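Local coordinates for protein biliverdin reductase (Synechocystis sp., PDB 5B3T) that probably reduces biliverdin with NADPH in tetrapyrrole metabolism, as a Gfo/Idh/MocA-family enzyme with a Rossmann-type nucleotide-binding domain, at residues Ala156-Ile161 / Ala234-Gly239. Sequence-based numbering, arbitrary orientation.
Sequences ARYSTI and AEVIYG
Strands 156-161 and 234-239 run parallel and are joined by five main-chain hydrogen bonds. Within these segments, Ala156, Tyr158 and Thr160 provide all five from the first: the carbonyl oxygens accept from the N-H groups of Glu235, Ile237 and Gly239, while Tyr158 N and Thr160 N donate to Glu235 O and Ile237 O. The last of these is less regular, since Thr160 N sits above the plane of the Ile237 carbonyl. Ile237 O is also gripped by a water, which donates to it at 2.6 Å and hydrogen-bonds Thr160 OG1; the same water lies over the centre of one face of the Tyr158 ring. On the other side of the sheet, Arg157 leaves the backbone with CG anti to N (chi1 -176°) and runs extended to NE. Its CB stays 4.0 Å from Glu235 OE1, CG and then CD come progressively nearer that oxygen, and NE reaches it at 3.0 Å in a salt bridge whose hydrogen bond is weak (128° at the hydrogen). OE1 meets the guanidinium at its edge, in plane, yet the carboxylate is turned 87° to it; Glu235 OE2 is held by Tyr155. These are the only parallel neighbours in the mixed sheet of the C-terminal alpha/beta domain, whose opposite face here, with Tyr158 and Val236, packs on helix 183-189. At the tip of Arg157, NH2 rests 3.8 Å from Ile237 CG1, which lies over one guanidinium face, while NH1 faces Glu248 in a long, weak ion pair. An alanine in place of Arg157 removes the guanidinium and its salt bridge, which would probably leave Glu235 less firmly held and Ile237 less covered. Next along, Ser159 OG, hydrogen-bonded to Glu248, touches Ile237 CB at 3.6 Å.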
loop_
_atom_site.group_PDB
_atom_site.type_symbol
_atom_site.label_atom_id
_atom_site.label_comp_id
_atom_site.label_asym_id
_atom_site.label_seq_id
_atom_site.Cartn_x
_atom_site.Cartn_y
_atom_site.Cartn_z
ATOM N N ALA A 156 4.066 -13.625 15.640
ATOM C CA ALA A 156 3.423 -12.366 15.301
ATOM C C ALA A 156 2.048 -12.650 14.717
ATOM O O ALA A 156 1.838 -13.666 14.049
ATOM C CB ALA A 156 4.251 -11.546 14.305
ATOM N N ARG A 157 1.113 -11.739 14.974
ATOM C CA ARG A 157 -0.239 -11.867 14.450
ATOM C C ARG A 157 -0.725 -10.504 13.987
ATOM O O ARG A 157 -0.724 -9.541 14.760
ATOM C CB ARG A 157 -1.199 -12.446 15.496
ATOM C CG ARG A 157 -2.601 -12.682 14.959
ATOM C CD ARG A 157 -3.430 -13.528 15.907
ATOM N NE ARG A 157 -4.486 -14.239 15.193
ATOM C CZ ARG A 157 -5.705 -13.750 15.000
ATOM N NH1 ARG A 157 -6.014 -12.554 15.479
ATOM N NH2 ARG A 157 -6.611 -14.453 14.336
ATOM N N TYR A 158 -1.133 -10.435 12.723
ATOM C CA TYR A 158 -1.636 -9.215 12.100
ATOM C C TYR A 158 -3.014 -9.534 11.537
ATOM O O TYR A 158 -3.130 -10.266 10.548
ATOM C CB TYR A 158 -0.670 -8.727 11.014
ATOM C CG TYR A 158 -1.155 -7.573 10.164
ATOM C CD1 TYR A 158 -1.939 -6.557 10.698
ATOM C CD2 TYR A 158 -0.798 -7.486 8.824
ATOM C CE1 TYR A 158 -2.372 -5.502 9.912
ATOM C CE2 TYR A 158 -1.223 -6.436 8.033
ATOM C CZ TYR A 158 -2.008 -5.447 8.581
ATOM O OH TYR A 158 -2.431 -4.403 7.791
ATOM N N SER A 159 -4.056 -9.004 12.173
ATOM C CA SER A 159 -5.429 -9.341 11.823
ATOM C C SER A 159 -6.229 -8.071 11.586
ATOM O O SER A 159 -6.246 -7.173 12.435
ATOM C CB SER A 159 -6.089 -10.181 12.922
ATOM O OG SER A 159 -7.433 -10.477 12.588
ATOM N N THR A 160 -6.894 -8.006 10.436
ATOM C CA THR A 160 -7.785 -6.908 10.081
ATOM C C THR A 160 -9.140 -7.509 9.738
ATOM O O THR A 160 -9.283 -8.182 8.711
ATOM C CB THR A 160 -7.233 -6.101 8.905
ATOM O OG1 THR A 160 -5.866 -5.756 9.161
ATOM C CG2 THR A 160 -8.036 -4.826 8.715
ATOM N N ILE A 161 -10.131 -7.281 10.595
ATOM C CA ILE A 161 -11.496 -7.741 10.361
ATOM C C ILE A 161 -12.411 -6.527 10.402
ATOM O O ILE A 161 -12.424 -5.786 11.392
ATOM C CB ILE A 161 -11.933 -8.800 11.383
ATOM C CG1 ILE A 161 -11.170 -10.105 11.146
ATOM C CG2 ILE A 161 -13.433 -9.035 11.289
ATOM C CD1 ILE A 161 -11.517 -11.208 12.119
ATOM N N ALA A 234 4.251 -16.296 11.648
ATOM C CA ALA A 234 3.358 -15.151 11.561
ATOM C C ALA A 234 2.000 -15.583 11.033
ATOM O O ALA A 234 1.907 -16.422 10.131
ATOM C CB ALA A 234 3.943 -14.057 10.661
ATOM N N GLU A 235 0.950 -15.006 11.605
ATOM C CA GLU A 235 -0.415 -15.196 11.142
ATOM C C GLU A 235 -0.901 -13.880 10.554
ATOM O O GLU A 235 -0.762 -12.828 11.187
ATOM C CB GLU A 235 -1.324 -15.645 12.290
ATOM C CG GLU A 235 -0.821 -16.876 13.029
ATOM C CD GLU A 235 -1.570 -17.121 14.324
ATOM O OE1 GLU A 235 -2.288 -16.207 14.776
ATOM O OE2 GLU A 235 -1.430 -18.221 14.897
ATOM N N VAL A 236 -1.445 -13.934 9.341
ATOM C CA VAL A 236 -1.912 -12.746 8.632
ATOM C C VAL A 236 -3.356 -12.986 8.218
ATOM O O VAL A 236 -3.634 -13.880 7.411
ATOM C CB VAL A 236 -1.040 -12.424 7.406
ATOM C CG1 VAL A 236 -1.520 -11.153 6.732
ATOM C CG2 VAL A 236 0.421 -12.293 7.812
ATOM N N ILE A 237 -4.271 -12.189 8.766
ATOM C CA ILE A 237 -5.707 -12.412 8.643
ATOM C C ILE A 237 -6.345 -11.179 8.016
ATOM O O ILE A 237 -6.089 -10.051 8.456
ATOM C CB ILE A 237 -6.350 -12.710 10.010
ATOM C CG1 ILE A 237 -5.502 -13.707 10.804
ATOM C CG2 ILE A 237 -7.769 -13.233 9.834
ATOM C CD1 ILE A 237 -5.382 -15.072 10.158
ATOM N N TYR A 238 -7.180 -11.393 7.000
ATOM C CA TYR A 238 -7.921 -10.308 6.365
ATOM C C TYR A 238 -9.358 -10.754 6.161
ATOM O O TYR A 238 -9.618 -11.686 5.393
ATOM C CB TYR A 238 -7.296 -9.899 5.026
ATOM C CG TYR A 238 -7.991 -8.727 4.360
ATOM C CD1 TYR A 238 -9.063 -8.923 3.496
ATOM C CD2 TYR A 238 -7.574 -7.424 4.598
ATOM C CE1 TYR A 238 -9.701 -7.854 2.890
ATOM C CE2 TYR A 238 -8.203 -6.350 3.996
ATOM C CZ TYR A 238 -9.265 -6.571 3.143
ATOM O OH TYR A 238 -9.893 -5.504 2.542
ATOM N N GLY A 239 -10.285 -10.082 6.837
ATOM C CA GLY A 239 -11.696 -10.362 6.664
ATOM C C GLY A 239 -12.533 -9.102 6.606
ATOM O O GLY A 239 -12.252 -8.131 7.313
HETATM O O HOH W 1 -4.480 -8.010 8.378
#